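Local coordinates for protein beta-galactoside alpha-2,6-sialyltransferase (Photobacterium sp., PDB 2Z4T) that transfers sialic acid from a CMP-activated donor to galactoside acceptors such as lactose, forming an alpha-2,6 linkage, at residues I386-S390 with P391-G395; I411-L414 with I415-Y419; N248-D251 with N252-G256. All coordinates share one frame; numbering follows the deposited sequence.

Contact 1 (I386-S390 with P391-G395); sequences INESS and PHYLG
Ile-386, at the end of helix 371-386, presents its carbonyl O to Tyr-393 CE1 at 3.9 Å. Two type I beta turns follow, Asn-387 to Ser-390 and Ser-390 to Tyr-393; they share Ser-390 and fold the chain back so that the tyrosine ring lies beside the first turn. Asn-387 contributes at both ends. Asn-387 O accepts Ser-390 N, closing the first turn, and also lies 3.5 Å from Tyr-393 CD1. Asn-387 OD1 makes an Asx turn: Ser-389 N donates to it at 2.9 Å in the carbonyl plane, while Ser-389 OG donates from above that plane. Because the amide also gives ND2 to Gly-509 O, its rotation is well defined. Glu-388 supplies the main side-chain contact. Glu-388 CG sits 3.9 Å from the centroid of the Tyr-393 ring and 24° off the normal, a CH-pi approach over one face. Beyond CG the extended chain runs alongside the ring, and the carboxylate and ring planes differ by 15°. Gly-395 N lies over the opposite face near the rim, so the ring has Glu-388 CG on one side and backbone on the other. Ser-389 faces the C-terminal loop, where Ser-389 OG accepts Cys-511 N, a residue of the Cys-506 to Cys-511 disulfide. Buried Ser-390 joins the two turns. With OG anti to the backbone N (chi1 167°), the hydroxyl swings toward the chain ahead, and Ser-390 OG accepts His-392 N at 2.9 Å, an ST turn. The same oxygen hydrogen-bonds Asn-384 OD1, which satisfies the buried hydroxyl and ties this surface loop back to helix 371-386. The second turn is closed where Tyr-393 N donates to Ser-390 O at 3.2 Å.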
ATOM      1  N   ILE A 386     -13.299 -28.931  11.471  1.00 37.13           N
ATOM      2  CA  ILE A 386     -13.011 -29.333  12.860  1.00 37.57           C
ATOM      3  C   ILE A 386     -13.911 -30.464  13.367  1.00 38.15           C
ATOM      4  O   ILE A 386     -13.786 -30.883  14.519  1.00 37.90           O
ATOM      5  CB  ILE A 386     -13.127 -28.134  13.857  1.00 37.84           C
ATOM      6  CG1 ILE A 386     -14.616 -27.841  14.192  1.00 39.12           C
ATOM      7  CG2 ILE A 386     -12.346 -26.907  13.341  1.00 36.57           C
ATOM      8  CD1 ILE A 386     -14.885 -26.560  15.031  1.00 37.32           C
ATOM      9  N   ASN A 387     -14.822 -30.942  12.510  1.00 38.62           N
ATOM     10  CA  ASN A 387     -15.737 -32.022  12.863  1.00 38.91           C
ATOM     11  C   ASN A 387     -15.325 -33.347  12.176  1.00 39.36           C
ATOM     12  O   ASN A 387     -15.187 -33.412  10.953  1.00 39.90           O
ATOM     13  CB  ASN A 387     -17.191 -31.608  12.562  1.00 38.37           C
ATOM     14  CG  ASN A 387     -18.229 -32.602  13.116  1.00 39.56           C
ATOM     15  OD1 ASN A 387     -18.099 -33.808  12.934  1.00 39.41           O
ATOM     16  ND2 ASN A 387     -19.276 -32.089  13.760  1.00 39.16           N
ATOM     17  N   GLU A 388     -15.112 -34.393  12.965  1.00 39.30           N
ATOM     18  CA  GLU A 388     -14.660 -35.683  12.427  1.00 39.92           C
ATOM     19  C   GLU A 388     -15.621 -36.338  11.439  1.00 39.45           C
ATOM     20  O   GLU A 388     -15.192 -37.135  10.591  1.00 39.60           O
ATOM     21  CB  GLU A 388     -14.351 -36.667  13.550  1.00 39.96           C
ATOM     22  CG  GLU A 388     -13.192 -36.218  14.429  1.00 43.70           C
ATOM     23  CD  GLU A 388     -12.701 -37.320  15.345  1.00 48.39           C
ATOM     24  OE1 GLU A 388     -12.444 -38.442  14.843  1.00 49.78           O
ATOM     25  OE2 GLU A 388     -12.578 -37.063  16.565  1.00 50.13           O
ATOM     26  N   SER A 389     -16.905 -36.004  11.546  1.00 38.46           N
ATOM     27  CA  SER A 389     -17.929 -36.594  10.699  1.00 37.46           C
ATOM     28  C   SER A 389     -17.965 -35.974   9.300  1.00 37.25           C
ATOM     29  O   SER A 389     -18.857 -36.277   8.508  1.00 37.41           O
ATOM     30  CB  SER A 389     -19.296 -36.500  11.373  1.00 37.10           C
ATOM     31  OG  SER A 389     -19.726 -35.153  11.453  1.00 35.39           O
ATOM     32  N   SER A 390     -16.993 -35.121   8.987  1.00 37.29           N
ATOM     33  CA  SER A 390     -16.861 -34.567   7.629  1.00 37.48           C
ATOM     34  C   SER A 390     -15.636 -35.069   6.862  1.00 37.43           C
ATOM     35  O   SER A 390     -14.554 -35.239   7.447  1.00 37.75           O
ATOM     36  CB  SER A 390     -16.828 -33.037   7.654  1.00 37.49           C
ATOM     37  OG  SER A 390     -16.414 -32.514   6.389  1.00 38.04           O
ATOM     38  N   PRO A 391     -15.787 -35.271   5.539  1.00 37.42           N
ATOM     39  CA  PRO A 391     -14.598 -35.592   4.733  1.00 37.39           C
ATOM     40  C   PRO A 391     -13.569 -34.447   4.670  1.00 37.78           C
ATOM     41  O   PRO A 391     -12.418 -34.701   4.334  1.00 37.74           O
ATOM     42  CB  PRO A 391     -15.174 -35.897   3.338  1.00 37.25           C
ATOM     43  CG  PRO A 391     -16.529 -35.259   3.311  1.00 36.84           C
ATOM     44  CD  PRO A 391     -17.026 -35.219   4.727  1.00 37.44           C
ATOM     45  N   HIS A 392     -13.967 -33.217   4.999  1.00 37.78           N
ATOM     46  CA  HIS A 392     -13.016 -32.085   4.991  1.00 38.65           C
ATOM     47  C   HIS A 392     -12.268 -31.872   6.310  1.00 38.45           C
ATOM     48  O   HIS A 392     -11.459 -30.954   6.441  1.00 38.14           O
ATOM     49  CB  HIS A 392     -13.700 -30.805   4.503  1.00 38.91           C
ATOM     50  CG  HIS A 392     -14.456 -31.016   3.230  1.00 40.50           C
ATOM     51  ND1 HIS A 392     -13.824 -31.278   2.033  1.00 41.58           N
ATOM     52  CD2 HIS A 392     -15.785 -31.116   2.986  1.00 39.34           C
ATOM     53  CE1 HIS A 392     -14.732 -31.496   1.096  1.00 41.54           C
ATOM     54  NE2 HIS A 392     -15.929 -31.401   1.649  1.00 41.56           N
ATOM     55  N   TYR A 393     -12.536 -32.753   7.263  1.00 38.05           N
ATOM     56  CA  TYR A 393     -11.877 -32.756   8.548  1.00 38.38           C
ATOM     57  C   TYR A 393     -10.391 -32.569   8.348  1.00 39.12           C
ATOM     58  O   TYR A 393      -9.797 -33.237   7.505  1.00 39.36           O
ATOM     59  CB  TYR A 393     -12.124 -34.105   9.243  1.00 36.91           C
ATOM     60  CG  TYR A 393     -11.517 -34.220  10.613  1.00 35.93           C
ATOM     61  CD1 TYR A 393     -11.707 -33.215  11.573  1.00 35.35           C
ATOM     62  CD2 TYR A 393     -10.769 -35.341  10.980  1.00 35.00           C
ATOM     63  CE1 TYR A 393     -11.163 -33.320  12.857  1.00 32.89           C
ATOM     64  CE2 TYR A 393     -10.216 -35.443  12.270  1.00 34.24           C
ATOM     65  CZ  TYR A 393     -10.422 -34.429  13.192  1.00 33.47           C
ATOM     66  OH  TYR A 393      -9.903 -34.534  14.450  1.00 33.85           O
ATOM     67  N   LEU A 394      -9.783 -31.679   9.121  1.00 39.86           N
ATOM     68  CA  LEU A 394      -8.344 -31.454   8.986  1.00 41.05           C
ATOM     69  C   LEU A 394      -7.478 -32.707   9.232  1.00 41.66           C
ATOM     70  O   LEU A 394      -6.389 -32.808   8.669  1.00 41.74           O
ATOM     71  CB  LEU A 394      -7.890 -30.264   9.830  1.00 40.95           C
ATOM     72  CG  LEU A 394      -8.424 -28.926   9.284  1.00 41.68           C
ATOM     73  CD1 LEU A 394      -8.041 -27.744  10.162  1.00 41.31           C
ATOM     74  CD2 LEU A 394      -7.970 -28.690   7.854  1.00 42.30           C
ATOM     75  N   GLY A 395      -7.988 -33.656  10.031  1.00 42.00           N
ATOM     76  CA  GLY A 395      -7.310 -34.925  10.308  1.00 42.38           C
ATOM     77  C   GLY A 395      -6.798 -35.077  11.735  1.00 43.20           C
ATOM     78  O   GLY A 395      -6.295 -36.140  12.110  1.00 43.38           O
TER

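Contact 2 (I411-L414 with I415-Y419); sequences INTL and IMQNY
Thr-413 O accepts Gln-417 N at 2.9 Å within the short helix 410-417. The glutamine side chain crowds this same oxygen. Its CG takes the position between the backbone N and the carbonyl carbon (chi1 50°), which brings Gln-417 CG to 3.1 Å from Thr-413 O. The extended amide then reaches back along the helix, where Gln-417 NE2 lies 4.1 Å from Leu-414 CD2 as the two chains cross at a slant. Two more i to i+4 bonds have the same helical pattern: Met-416 N to Asn-412 O at 2.9 Å, and Ile-415 N to Ile-411 O at 3.1 Å. The bond from Asn-418 N to Leu-414 O, at 3.4 Å, is weak. On the buried side Ile-411 and Ile-415 lie side by side and point the same way, with CG2 of Ile-411 3.8 Å from CD1 of Ile-415. Nearby, Asn-412 ND2 makes a hydrogen bond to the carbonyl O of His-405, a CMP-binding residue. Helix 410-417 is the connecting helix of the beta-alpha-beta unit 399-403, 410-417, 423-424, within a GT-B fold. Ile-415 and Met-416 pack on Phe-402 of strand 399-403, and Ile-411 leans on Arg-371 and Gln-378 of helix 371-386.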
ATOM      1  N   ILE A 411     -20.498  -9.889   9.919  1.00 42.15           N
ATOM      2  CA  ILE A 411     -20.192 -11.295   9.589  1.00 41.70           C
ATOM      3  C   ILE A 411     -19.164 -11.852  10.555  1.00 41.96           C
ATOM      4  O   ILE A 411     -19.308 -12.974  11.068  1.00 42.52           O
ATOM      5  CB  ILE A 411     -19.641 -11.457   8.157  1.00 41.65           C
ATOM      6  CG1 ILE A 411     -20.688 -11.031   7.136  1.00 40.41           C
ATOM      7  CG2 ILE A 411     -19.202 -12.898   7.910  1.00 40.98           C
ATOM      8  CD1 ILE A 411     -20.182 -11.049   5.731  1.00 41.45           C
ATOM      9  N   ASN A 412     -18.130 -11.059  10.800  1.00 41.63           N
ATOM     10  CA  ASN A 412     -17.080 -11.429  11.725  1.00 42.08           C
ATOM     11  C   ASN A 412     -17.585 -11.595  13.147  1.00 42.75           C
ATOM     12  O   ASN A 412     -17.213 -12.563  13.812  1.00 42.69           O
ATOM     13  CB  ASN A 412     -15.903 -10.453  11.649  1.00 41.34           C
ATOM     14  CG  ASN A 412     -15.233 -10.467  10.280  1.00 40.42           C
ATOM     15  OD1 ASN A 412     -15.437 -11.390   9.499  1.00 40.74           O
ATOM     16  ND2 ASN A 412     -14.426  -9.454   9.992  1.00 38.51           N
ATOM     17  N   THR A 413     -18.453 -10.697  13.615  1.00 43.28           N
ATOM     18  CA  THR A 413     -18.918 -10.861  14.990  1.00 44.23           C
ATOM     19  C   THR A 413     -19.807 -12.111  15.153  1.00 44.05           C
ATOM     20  O   THR A 413     -19.660 -12.847  16.122  1.00 43.97           O
ATOM     21  CB  THR A 413     -19.514  -9.544  15.640  1.00 44.66           C
ATOM     22  OG1 THR A 413     -20.928  -9.490  15.451  1.00 46.73           O
ATOM     23  CG2 THR A 413     -18.865  -8.273  15.067  1.00 43.58           C
ATOM     24  N   LEU A 414     -20.673 -12.376  14.170  1.00 44.31           N
ATOM     25  CA  LEU A 414     -21.508 -13.581  14.173  1.00 44.65           C
ATOM     26  C   LEU A 414     -20.685 -14.871  14.213  1.00 44.88           C
ATOM     27  O   LEU A 414     -20.994 -15.775  14.994  1.00 45.22           O
ATOM     28  CB  LEU A 414     -22.453 -13.604  12.973  1.00 44.63           C
ATOM     29  CG  LEU A 414     -23.625 -12.621  13.044  1.00 44.91           C
ATOM     30  CD1 LEU A 414     -24.237 -12.422  11.683  1.00 41.27           C
ATOM     31  CD2 LEU A 414     -24.691 -13.089  14.060  1.00 43.51           C
ATOM     32  N   ILE A 415     -19.641 -14.944  13.381  1.00 44.68           N
ATOM     33  CA  ILE A 415     -18.746 -16.107  13.338  1.00 44.35           C
ATOM     34  C   ILE A 415     -18.036 -16.241  14.671  1.00 44.92           C
ATOM     35  O   ILE A 415     -17.896 -17.330  15.204  1.00 45.04           O
ATOM     36  CB  ILE A 415     -17.692 -16.001  12.197  1.00 43.80           C
ATOM     37  CG1 ILE A 415     -18.350 -16.163  10.835  1.00 42.92           C
ATOM     38  CG2 ILE A 415     -16.597 -17.037  12.354  1.00 42.57           C
ATOM     39  CD1 ILE A 415     -17.446 -15.778   9.677  1.00 42.53           C
ATOM     40  N   MET A 416     -17.619 -15.110  15.209  1.00 45.94           N
ATOM     41  CA  MET A 416     -16.818 -15.067  16.414  1.00 47.28           C
ATOM     42  C   MET A 416     -17.592 -15.559  17.627  1.00 47.60           C
ATOM     43  O   MET A 416     -17.058 -16.331  18.422  1.00 47.53           O
ATOM     44  CB  MET A 416     -16.280 -13.652  16.622  1.00 48.02           C
ATOM     45  CG  MET A 416     -14.969 -13.555  17.370  1.00 50.77           C
ATOM     46  SD  MET A 416     -13.602 -14.660  16.880  1.00 56.03           S
ATOM     47  CE  MET A 416     -12.973 -14.937  18.552  1.00 49.61           C
ATOM     48  N   GLN A 417     -18.854 -15.152  17.766  1.00 48.00           N
ATOM     49  CA  GLN A 417     -19.612 -15.565  18.950  1.00 48.43           C
ATOM     50  C   GLN A 417     -20.146 -16.995  18.871  1.00 47.80           C
ATOM     51  O   GLN A 417     -20.652 -17.544  19.852  1.00 47.80           O
ATOM     52  CB  GLN A 417     -20.697 -14.555  19.344  1.00 49.04           C
ATOM     53  CG  GLN A 417     -21.626 -14.102  18.237  1.00 51.91           C
ATOM     54  CD  GLN A 417     -22.167 -12.678  18.459  1.00 54.34           C
ATOM     55  OE1 GLN A 417     -21.564 -11.865  19.179  1.00 54.87           O
ATOM     56  NE2 GLN A 417     -23.301 -12.373  17.828  1.00 54.13           N
ATOM     57  N   ASN A 418     -19.982 -17.614  17.710  1.00 46.71           N
ATOM     58  CA  ASN A 418     -20.271 -19.028  17.595  1.00 45.60           C
ATOM     59  C   ASN A 418     -19.216 -19.943  18.235  1.00 44.65           C
ATOM     60  O   ASN A 418     -19.495 -21.116  18.466  1.00 43.80           O
ATOM     61  CB  ASN A 418     -20.493 -19.424  16.132  1.00 45.26           C
ATOM     62  CG  ASN A 418     -21.333 -20.667  16.010  1.00 45.32           C
ATOM     63  OD1 ASN A 418     -20.869 -21.716  15.552  1.00 44.60           O
ATOM     64  ND2 ASN A 418     -22.571 -20.573  16.467  1.00 44.56           N
ATOM     65  N   TYR A 419     -18.020 -19.403  18.505  1.00 44.14           N
ATOM     66  CA  TYR A 419     -16.877 -20.204  18.987  1.00 43.90           C
ATOM     67  C   TYR A 419     -16.153 -19.610  20.186  1.00 44.64           C
ATOM     68  O   TYR A 419     -15.255 -18.805  20.015  1.00 44.49           O
ATOM     69  CB  TYR A 419     -15.860 -20.462  17.872  1.00 42.79           C
ATOM     70  CG  TYR A 419     -16.436 -21.169  16.673  1.00 41.50           C
ATOM     71  CD1 TYR A 419     -16.590 -22.571  16.659  1.00 38.21           C
ATOM     72  CD2 TYR A 419     -16.838 -20.437  15.557  1.00 37.94           C
ATOM     73  CE1 TYR A 419     -17.125 -23.222  15.557  1.00 38.77           C
ATOM     74  CE2 TYR A 419     -17.371 -21.070  14.444  1.00 40.01           C
ATOM     75  CZ  TYR A 419     -17.521 -22.465  14.437  1.00 41.56           C
ATOM     76  OH  TYR A 419     -18.064 -23.069  13.308  1.00 40.00           O
TER

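Contact 3 (N248-D251 with N252-G256); sequences NKTD and NLKIG
Asn-252 N donates to Asn-248 O at 3.1 Å, opening the bond ladder of alpha-helix 249-265. Asn-248 holds the N-cap position but makes no capping bond with its side chain. Next along, Leu-253 N donates to Lys-249 O at 2.9 Å, and Leu-253 CG lies over the same oxygen at 3.5 Å, since CG is anti to the carbonyl carbon and turned back down the helix (chi1 -66°). Leu-253 packs on Leu-307 and Tyr-310 of helix 305-311 and on Trp-243 of helix 234-243, so this flank of the turn is buried. Lys-249 NZ, meanwhile, is held by the carbonyls of Thr-246 and Arg-244, and the lysine side chain lies about 4 Å from that of Ser-303, a magnesium-binding residue, which places this helix start beside a metal site. Lys-254 continues the ladder, its N reaching Thr-250 O at 3.0 Å. Lys-254 NZ and Asp-251 OD1 are 5.4 Å apart and not in contact, though the opposite charges may attract weakly. Thr-250 OG1 hydrogen-bonds Glu-306 OE1 of helix 305-311. Ile-255 N reaches Asp-251 O, and Ile-255 CG1 lies 3.4 Å from that carbonyl oxygen. Finally Gly-256 N donates to Asn-252 O at 2.8 Å.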
ATOM      1  N   ASN A 248      -9.933  -7.510 -31.122  1.00 45.05           N
ATOM      2  CA  ASN A 248      -9.096  -6.360 -31.429  1.00 44.86           C
ATOM      3  C   ASN A 248      -8.604  -5.679 -30.149  1.00 44.27           C
ATOM      4  O   ASN A 248      -8.761  -4.476 -29.966  1.00 44.38           O
ATOM      5  CB  ASN A 248      -9.871  -5.391 -32.338  1.00 44.88           C
ATOM      6  CG  ASN A 248     -10.170  -5.995 -33.718  1.00 47.63           C
ATOM      7  OD1 ASN A 248      -9.249  -6.295 -34.499  1.00 51.07           O
ATOM      8  ND2 ASN A 248     -11.456  -6.169 -34.032  1.00 47.92           N
ATOM      9  N   LYS A 249      -8.010  -6.464 -29.260  1.00 43.66           N
ATOM     10  CA  LYS A 249      -7.580  -5.955 -27.967  1.00 43.18           C
ATOM     11  C   LYS A 249      -6.713  -4.736 -28.135  1.00 43.61           C
ATOM     12  O   LYS A 249      -6.913  -3.720 -27.460  1.00 43.87           O
ATOM     13  CB  LYS A 249      -6.829  -7.026 -27.181  1.00 42.88           C
ATOM     14  CG  LYS A 249      -7.729  -8.150 -26.720  1.00 41.86           C
ATOM     15  CD  LYS A 249      -6.991  -9.217 -25.931  1.00 38.28           C
ATOM     16  CE  LYS A 249      -7.981 -10.295 -25.488  1.00 37.74           C
ATOM     17  NZ  LYS A 249      -8.550 -11.033 -26.660  1.00 34.46           N
ATOM     18  N   THR A 250      -5.761  -4.824 -29.058  1.00 43.82           N
ATOM     19  CA  THR A 250      -4.783  -3.756 -29.227  1.00 43.94           C
ATOM     20  C   THR A 250      -5.460  -2.457 -29.681  1.00 43.35           C
ATOM     21  O   THR A 250      -5.195  -1.389 -29.127  1.00 43.42           O
ATOM     22  CB  THR A 250      -3.579  -4.220 -30.104  1.00 44.45           C
ATOM     23  OG1 THR A 250      -3.079  -5.460 -29.560  1.00 44.99           O
ATOM     24  CG2 THR A 250      -2.440  -3.182 -30.096  1.00 42.40           C
ATOM     25  N   ASP A 251      -6.375  -2.566 -30.633  1.00 42.74           N
ATOM     26  CA  ASP A 251      -7.227  -1.436 -31.003  1.00 42.60           C
ATOM     27  C   ASP A 251      -7.911  -0.805 -29.775  1.00 42.73           C
ATOM     28  O   ASP A 251      -7.861   0.417 -29.619  1.00 43.14           O
ATOM     29  CB  ASP A 251      -8.255  -1.840 -32.063  1.00 42.34           C
ATOM     30  CG  ASP A 251      -7.619  -2.106 -33.444  1.00 44.06           C
ATOM     31  OD1 ASP A 251      -6.466  -1.674 -33.681  1.00 45.22           O
ATOM     32  OD2 ASP A 251      -8.274  -2.747 -34.300  1.00 45.32           O
ATOM     33  N   ASN A 252      -8.505  -1.629 -28.901  1.00 42.05           N
ATOM     34  CA  ASN A 252      -9.253  -1.143 -27.734  1.00 41.97           C
ATOM     35  C   ASN A 252      -8.368  -0.388 -26.766  1.00 41.78           C
ATOM     36  O   ASN A 252      -8.745   0.654 -26.238  1.00 41.43           O
ATOM     37  CB  ASN A 252      -9.926  -2.291 -26.970  1.00 42.25           C
ATOM     38  CG  ASN A 252     -11.265  -2.713 -27.580  1.00 42.27           C
ATOM     39  OD1 ASN A 252     -11.328  -3.255 -28.686  1.00 43.42           O
ATOM     40  ND2 ASN A 252     -12.337  -2.480 -26.845  1.00 40.45           N
ATOM     41  N   LEU A 253      -7.185  -0.933 -26.536  1.00 41.79           N
ATOM     42  CA  LEU A 253      -6.224  -0.305 -25.646  1.00 41.42           C
ATOM     43  C   LEU A 253      -5.751   1.052 -26.175  1.00 41.74           C
ATOM     44  O   LEU A 253      -5.622   2.002 -25.396  1.00 41.64           O
ATOM     45  CB  LEU A 253      -5.047  -1.240 -25.371  1.00 40.74           C
ATOM     46  CG  LEU A 253      -5.401  -2.505 -24.589  1.00 39.46           C
ATOM     47  CD1 LEU A 253      -4.351  -3.573 -24.799  1.00 36.68           C
ATOM     48  CD2 LEU A 253      -5.557  -2.185 -23.111  1.00 37.43           C
ATOM     49  N   LYS A 254      -5.507   1.141 -27.482  1.00 41.93           N
ATOM     50  CA  LYS A 254      -5.075   2.404 -28.087  1.00 43.03           C
ATOM     51  C   LYS A 254      -6.177   3.466 -28.035  1.00 42.77           C
ATOM     52  O   LYS A 254      -5.913   4.647 -27.821  1.00 43.07           O
ATOM     53  CB  LYS A 254      -4.606   2.194 -29.532  1.00 43.51           C
ATOM     54  CG  LYS A 254      -3.221   1.574 -29.664  1.00 45.66           C
ATOM     55  CD  LYS A 254      -3.040   1.033 -31.078  1.00 50.36           C
ATOM     56  CE  LYS A 254      -1.565   0.855 -31.474  1.00 52.49           C
ATOM     57  NZ  LYS A 254      -1.478   0.346 -32.888  1.00 53.08           N
ATOM     58  N   ILE A 255      -7.414   3.040 -28.242  1.00 42.89           N
ATOM     59  CA  ILE A 255      -8.555   3.917 -28.053  1.00 42.75           C
ATOM     60  C   ILE A 255      -8.595   4.329 -26.585  1.00 43.08           C
ATOM     61  O   ILE A 255      -8.886   5.482 -26.280  1.00 43.50           O
ATOM     62  CB  ILE A 255      -9.867   3.246 -28.505  1.00 42.61           C
ATOM     63  CG1 ILE A 255      -9.881   3.165 -30.035  1.00 41.70           C
ATOM     64  CG2 ILE A 255     -11.086   4.000 -27.965  1.00 41.83           C
ATOM     65  CD1 ILE A 255     -10.867   2.127 -30.621  1.00 41.02           C
ATOM     66  N   GLY A 256      -8.263   3.393 -25.693  1.00 42.76           N
ATOM     67  CA  GLY A 256      -8.105   3.693 -24.284  1.00 43.13           C
ATOM     68  C   GLY A 256      -7.133   4.832 -23.976  1.00 43.76           C
ATOM     69  O   GLY A 256      -7.449   5.708 -23.166  1.00 44.01           O
TER

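From the N terminus the chain meets contact 3 first, then contact 1, then contact 2. In each the two segments are consecutive, so the contacts follow in series and none nests in or crosses another. Contact 3 forms the start of helix 249-265, remote from the others: its nearest atoms are about 35 Å from those of contact 1 and about 34 Å from those of contact 2. Contact 1 turns the chain from helix 371-386 toward strand 399-403. Contact 2 belongs to the helix after that strand. These two touch where Ile-386 CD1 meets Tyr-419 CE1 at 4.1 Å, packing the end of helix 371-386 against the loop that follows helix 410-417.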